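PDB 3SB1: hydrogenase expression protein, which is of uncertain molecular function but, as a member of the HupH/HyaF family, probably assists the expression or maturation of hydrogenase. Local coordinates for residues A[49-52]-A[53-57]; A[57-60]-A[61-65]. All blocks are in the same frame, centred on the assembly; numbering follows the deposited sequence.

Contact 1: residues A[49-52]-A[53-57]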
loop_
_atom_site.group_PDB
_atom_site.type_symbol
_atom_site.label_atom_id
_atom_site.label_comp_id
_atom_site.label_asym_id
_atom_site.label_seq_id
_atom_site.Cartn_x
_atom_site.Cartn_y
_atom_site.Cartn_z
ATOM N N LEU A 49 -11.834 -11.180 19.640
ATOM C CA LEU A 49 -11.527 -10.347 18.499
ATOM C C LEU A 49 -11.493 -11.115 17.195
ATOM O O LEU A 49 -11.751 -10.528 16.140
ATOM C CB LEU A 49 -10.233 -9.618 18.700
ATOM C CG LEU A 49 -10.282 -8.517 19.737
ATOM C CD1 LEU A 49 -8.882 -7.875 19.844
ATOM C CD2 LEU A 49 -11.301 -7.422 19.444
ATOM N N LEU A 50 -11.234 -12.426 17.234
ATOM C CA LEU A 50 -11.262 -13.137 15.954
ATOM C C LEU A 50 -12.708 -13.141 15.411
ATOM O O LEU A 50 -12.925 -12.990 14.206
ATOM C CB LEU A 50 -10.691 -14.542 16.043
ATOM C CG LEU A 50 -9.233 -14.639 16.484
ATOM C CD1 LEU A 50 -8.841 -16.142 16.618
ATOM C CD2 LEU A 50 -8.281 -13.819 15.594
ATOM N N ARG A 51 -13.694 -13.347 16.284
ATOM C CA ARG A 51 -15.076 -13.351 15.857
ATOM C C ARG A 51 -15.469 -11.979 15.321
ATOM O O ARG A 51 -16.205 -11.865 14.323
ATOM C CB ARG A 51 -15.991 -13.765 17.020
ATOM C CG ARG A 51 -17.490 -13.734 16.736
ATOM C CD ARG A 51 -18.252 -14.178 17.977
ATOM N NE ARG A 51 -19.702 -14.272 17.778
ATOM C CZ ARG A 51 -20.576 -13.297 18.048
ATOM N NH1 ARG A 51 -21.879 -13.499 17.854
ATOM N NH2 ARG A 51 -20.162 -12.125 18.524
ATOM N N GLU A 52 -14.972 -10.934 15.958
ATOM C CA GLU A 52 -15.277 -9.590 15.509
ATOM C C GLU A 52 -14.721 -9.367 14.132
ATOM O O GLU A 52 -15.388 -8.794 13.278
ATOM C CB GLU A 52 -14.755 -8.543 16.488
ATOM C CG GLU A 52 -15.124 -7.150 16.074
ATOM C CD GLU A 52 -14.885 -6.089 17.126
ATOM O OE1 GLU A 52 -14.431 -6.425 18.247
ATOM O OE2 GLU A 52 -15.166 -4.901 16.805
ATOM N N ILE A 53 -13.484 -9.777 13.929
ATOM C CA ILE A 53 -12.842 -9.637 12.617
ATOM C C ILE A 53 -13.653 -10.355 11.558
ATOM O O ILE A 53 -13.863 -9.809 10.451
ATOM C CB ILE A 53 -11.373 -10.066 12.608
ATOM C CG1 ILE A 53 -10.499 -9.167 13.482
ATOM C CG2 ILE A 53 -10.836 -10.110 11.166
ATOM C CD1 ILE A 53 -9.140 -9.730 13.789
ATOM N N ALA A 54 -14.087 -11.582 11.854
ATOM C CA ALA A 54 -14.872 -12.353 10.888
ATOM C C ALA A 54 -16.171 -11.635 10.534
ATOM O O ALA A 54 -16.569 -11.644 9.367
ATOM C CB ALA A 54 -15.129 -13.766 11.366
ATOM N N GLU A 55 -16.800 -10.975 11.505
ATOM C CA GLU A 55 -18.025 -10.236 11.256
ATOM C C GLU A 55 -17.736 -9.001 10.402
ATOM O O GLU A 55 -18.505 -8.702 9.475
ATOM C CB GLU A 55 -18.665 -9.788 12.554
ATOM C CG GLU A 55 -19.086 -10.905 13.528
ATOM C CD GLU A 55 -19.303 -10.377 14.970
ATOM O OE1 GLU A 55 -19.039 -9.169 15.239
ATOM O OE2 GLU A 55 -19.703 -11.184 15.839
ATOM N N HIS A 56 -16.662 -8.299 10.725
ATOM C CA HIS A 56 -16.276 -7.138 9.894
ATOM C C HIS A 56 -15.992 -7.540 8.444
ATOM O O HIS A 56 -16.296 -6.797 7.487
ATOM C CB HIS A 56 -15.116 -6.378 10.516
ATOM C CG HIS A 56 -15.470 -5.711 11.782
ATOM N ND1 HIS A 56 -16.712 -5.151 11.980
ATOM C CD2 HIS A 56 -14.758 -5.456 12.897
ATOM C CE1 HIS A 56 -16.746 -4.575 13.169
ATOM N NE2 HIS A 56 -15.580 -4.759 13.751
ATOM N N LEU A 57 -15.349 -8.702 8.238
ATOM C CA LEU A 57 -15.114 -9.212 6.905
ATOM C C LEU A 57 -16.413 -9.467 6.139
ATOM O O LEU A 57 -16.518 -9.083 4.962
ATOM C CB LEU A 57 -14.244 -10.455 6.937
ATOM C CG LEU A 57 -12.761 -10.278 7.196
ATOM C CD1 LEU A 57 -12.111 -11.615 7.614
ATOM C CD2 LEU A 57 -12.049 -9.650 5.943
#
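Arg-51 and Glu-55, one turn apart on helix 48-63, illustrate how an i to i+4 spacing lets side chains meet along an exposed helical face. Their salt bridge brings NH2 of Arg-51 to 2.9 Å from OE2 of Glu-55. The oxygen lies over a face of the guanidinium, whose plane stands 78° from that of the carboxylate, so the attraction is one of charge alone, with no N-H aimed at the acceptor. Arg-51 sends CG away from its own N (chi1 177°) and runs out fully extended to NE, while Glu-55 leans back along the helix to meet it.

A directed bond links the next pair. NE2 of His-56 donates to OE2 of Glu-52 over 3.1 Å, using the anti lone pair of the carboxylate, with an angle of 148° at the hydrogen and the oxygen tilted out of the ring plane. The aliphatic part of Glu-52 joins in, its CG lying 3.4 Å from NE2 of His-56. The ring of His-56 also sets one face over the backbone O of Glu-52, which accepts a hydrogen bond from the amide N of His-56 at 2.9 Å.

Three further backbone hydrogen bonds of the same spacing, from N of Ile-53, Ala-54 and Glu-55 to O of Leu-49, Leu-50 and Arg-51, hold this part of the helix. The side chain of Ile-53 lies against the backbone, its CG1 3.2 Å from O of Leu-49.

Around this segment, Leu-49, Leu-50 and Ile-53 pack on Leu-84 and Leu-88 of helix 78-88, and Ile-53 also meets Leu-153 of the second subunit. Glu-52, Ile-53 and His-56 touch Ile-69 of strand 67-69, and Val-113 and Val-132 of the sheet underlie Ile-53 and His-56 respectively.

Contact 2: residues A[57-60]-A[61-65]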
loop_
_atom_site.group_PDB
_atom_site.type_symbol
_atom_site.label_atom_id
_atom_site.label_comp_id
_atom_site.label_asym_id
_atom_site.label_seq_id
_atom_site.Cartn_x
_atom_site.Cartn_y
_atom_site.Cartn_z
ATOM N N LEU A 57 -15.349 -8.702 8.238
ATOM C CA LEU A 57 -15.114 -9.212 6.905
ATOM C C LEU A 57 -16.413 -9.467 6.139
ATOM O O LEU A 57 -16.518 -9.083 4.962
ATOM C CB LEU A 57 -14.244 -10.455 6.937
ATOM C CG LEU A 57 -12.761 -10.278 7.196
ATOM C CD1 LEU A 57 -12.111 -11.615 7.614
ATOM C CD2 LEU A 57 -12.049 -9.650 5.943
ATOM N N HIS A 58 -17.395 -10.074 6.807
ATOM C CA HIS A 58 -18.687 -10.296 6.201
ATOM C C HIS A 58 -19.300 -8.923 5.787
ATOM O O HIS A 58 -19.811 -8.787 4.698
ATOM C CB HIS A 58 -19.587 -11.005 7.176
ATOM C CG HIS A 58 -20.915 -11.374 6.604
ATOM N ND1 HIS A 58 -22.058 -10.638 6.842
ATOM C CD2 HIS A 58 -21.282 -12.401 5.809
ATOM C CE1 HIS A 58 -23.079 -11.216 6.232
ATOM N NE2 HIS A 58 -22.635 -12.285 5.596
ATOM N N HIS A 59 -19.195 -7.935 6.679
ATOM C CA HIS A 59 -19.756 -6.602 6.459
ATOM C C HIS A 59 -19.101 -5.931 5.251
ATOM O O HIS A 59 -19.767 -5.316 4.415
ATOM C CB HIS A 59 -19.580 -5.736 7.710
ATOM C CG HIS A 59 -20.240 -4.402 7.614
ATOM N ND1 HIS A 59 -21.603 -4.268 7.678
ATOM C CD2 HIS A 59 -19.743 -3.158 7.438
ATOM C CE1 HIS A 59 -21.927 -2.990 7.570
ATOM N NE2 HIS A 59 -20.815 -2.295 7.448
ATOM N N LEU A 60 -17.780 -6.047 5.164
ATOM C CA LEU A 60 -17.030 -5.450 4.078
ATOM C C LEU A 60 -17.494 -6.077 2.759
ATOM O O LEU A 60 -17.729 -5.368 1.782
ATOM C CB LEU A 60 -15.549 -5.720 4.282
ATOM C CG LEU A 60 -14.645 -5.197 3.184
ATOM C CD1 LEU A 60 -14.674 -3.705 3.052
ATOM C CD2 LEU A 60 -13.188 -5.697 3.384
ATOM N N LEU A 61 -17.571 -7.397 2.707
ATOM C CA LEU A 61 -18.002 -8.072 1.516
ATOM C C LEU A 61 -19.432 -7.738 1.101
ATOM O O LEU A 61 -19.700 -7.503 -0.024
ATOM C CB LEU A 61 -17.859 -9.592 1.699
ATOM C CG LEU A 61 -16.392 -10.024 1.836
ATOM C CD1 LEU A 61 -16.297 -11.382 2.572
ATOM C CD2 LEU A 61 -15.836 -10.059 0.406
ATOM N N GLU A 62 -20.322 -7.657 2.055
ATOM C CA GLU A 62 -21.703 -7.397 1.720
ATOM C C GLU A 62 -21.990 -5.935 1.376
ATOM O O GLU A 62 -22.748 -5.668 0.460
ATOM C CB GLU A 62 -22.570 -7.823 2.892
ATOM C CG GLU A 62 -22.534 -9.309 3.241
ATOM C CD GLU A 62 -23.176 -10.265 2.233
ATOM O OE1 GLU A 62 -23.917 -9.844 1.303
ATOM O OE2 GLU A 62 -22.933 -11.484 2.418
ATOM N N THR A 63 -21.350 -5.025 2.088
ATOM C CA THR A 63 -21.663 -3.608 1.965
ATOM C C THR A 63 -20.626 -2.717 1.303
ATOM O O THR A 63 -20.942 -1.620 0.905
ATOM C CB THR A 63 -21.960 -2.992 3.330
ATOM O OG1 THR A 63 -20.748 -2.761 4.037
ATOM C CG2 THR A 63 -22.971 -3.878 4.145
ATOM N N GLY A 64 -19.401 -3.206 1.209
ATOM C CA GLY A 64 -18.282 -2.424 0.641
ATOM C C GLY A 64 -17.709 -1.475 1.692
ATOM O O GLY A 64 -16.783 -0.718 1.396
ATOM N N GLU A 65 -18.277 -1.493 2.889
ATOM C CA GLU A 65 -17.870 -0.588 3.980
ATOM C C GLU A 65 -16.764 -1.184 4.845
ATOM O O GLU A 65 -16.916 -2.249 5.447
ATOM C CB GLU A 65 -19.041 -0.226 4.885
ATOM C CG GLU A 65 -20.206 0.480 4.191
ATOM C CD GLU A 65 -21.326 0.850 5.133
ATOM O OE1 GLU A 65 -21.540 0.152 6.155
ATOM O OE2 GLU A 65 -22.026 1.837 4.829
#
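His-59 meets Thr-63 and Glu-65 where helix 48-63 ends in an ST turn, with Gly-64 leaving the helix at positive phi. The side chain of Thr-63 shows how one short residue can tie such an end together. CB of Thr-63 stands 3.4 Å from O of His-59. From there the methyl CG2 of Thr-63 reaches over the imidazole of His-59, 4.0 Å from the ring centroid in a CH-pi contact. The other branch, OG1, is turned by chi1 of 77° back toward the preceding turn. OG1 of Thr-63 donates to O of His-59 across 2.8 Å, while the amide N of Thr-63 reaches the same carbonyl from the opposite face, so two donors grip one oxygen. OG1 also accepts from N of Glu-65, closing the ST turn, and sits above the histidine ring.

One residue earlier, the pair Glu-62 and His-58 does likewise: CG of Glu-62 lies 3.8 Å from the centroid of the His-58 ring, another CH-pi contact over a face. N of Gly-64 donates a hydrogen bond to O of Leu-60, bent to 139° at the hydrogen. Leu-60 packs on Val-132 of strand 125-132, whereas O of Leu-61 accepts from Arg-143 of the second subunit. Beyond the turn, Glu-65 swings back: its OE1 accepts a hydrogen bond from NE2 of His-59, through the anti lone pair, at 2.9 Å.

Contacts 1 and 2 are consecutive portions of helix 48-63, joined at Leu-57 and with centres about 11 Å apart. Contact 1 covers the N-terminal part of the helix, where pairings repeat at i to i+4; contact 2 reaches the C-terminal end, where a histidine-carboxylate pair spans six residues because the chain has turned back. Each contact pairs a histidine with a glutamate, in the first case with the acid preceding the ring and in the second following it. The two centres lie about 15 and 17 Å from the centre of the chain, on the same side of it. Both contacts also touch the second subunit, with Leu-57 meeting its Val-146, making this helix part of the dimer interface.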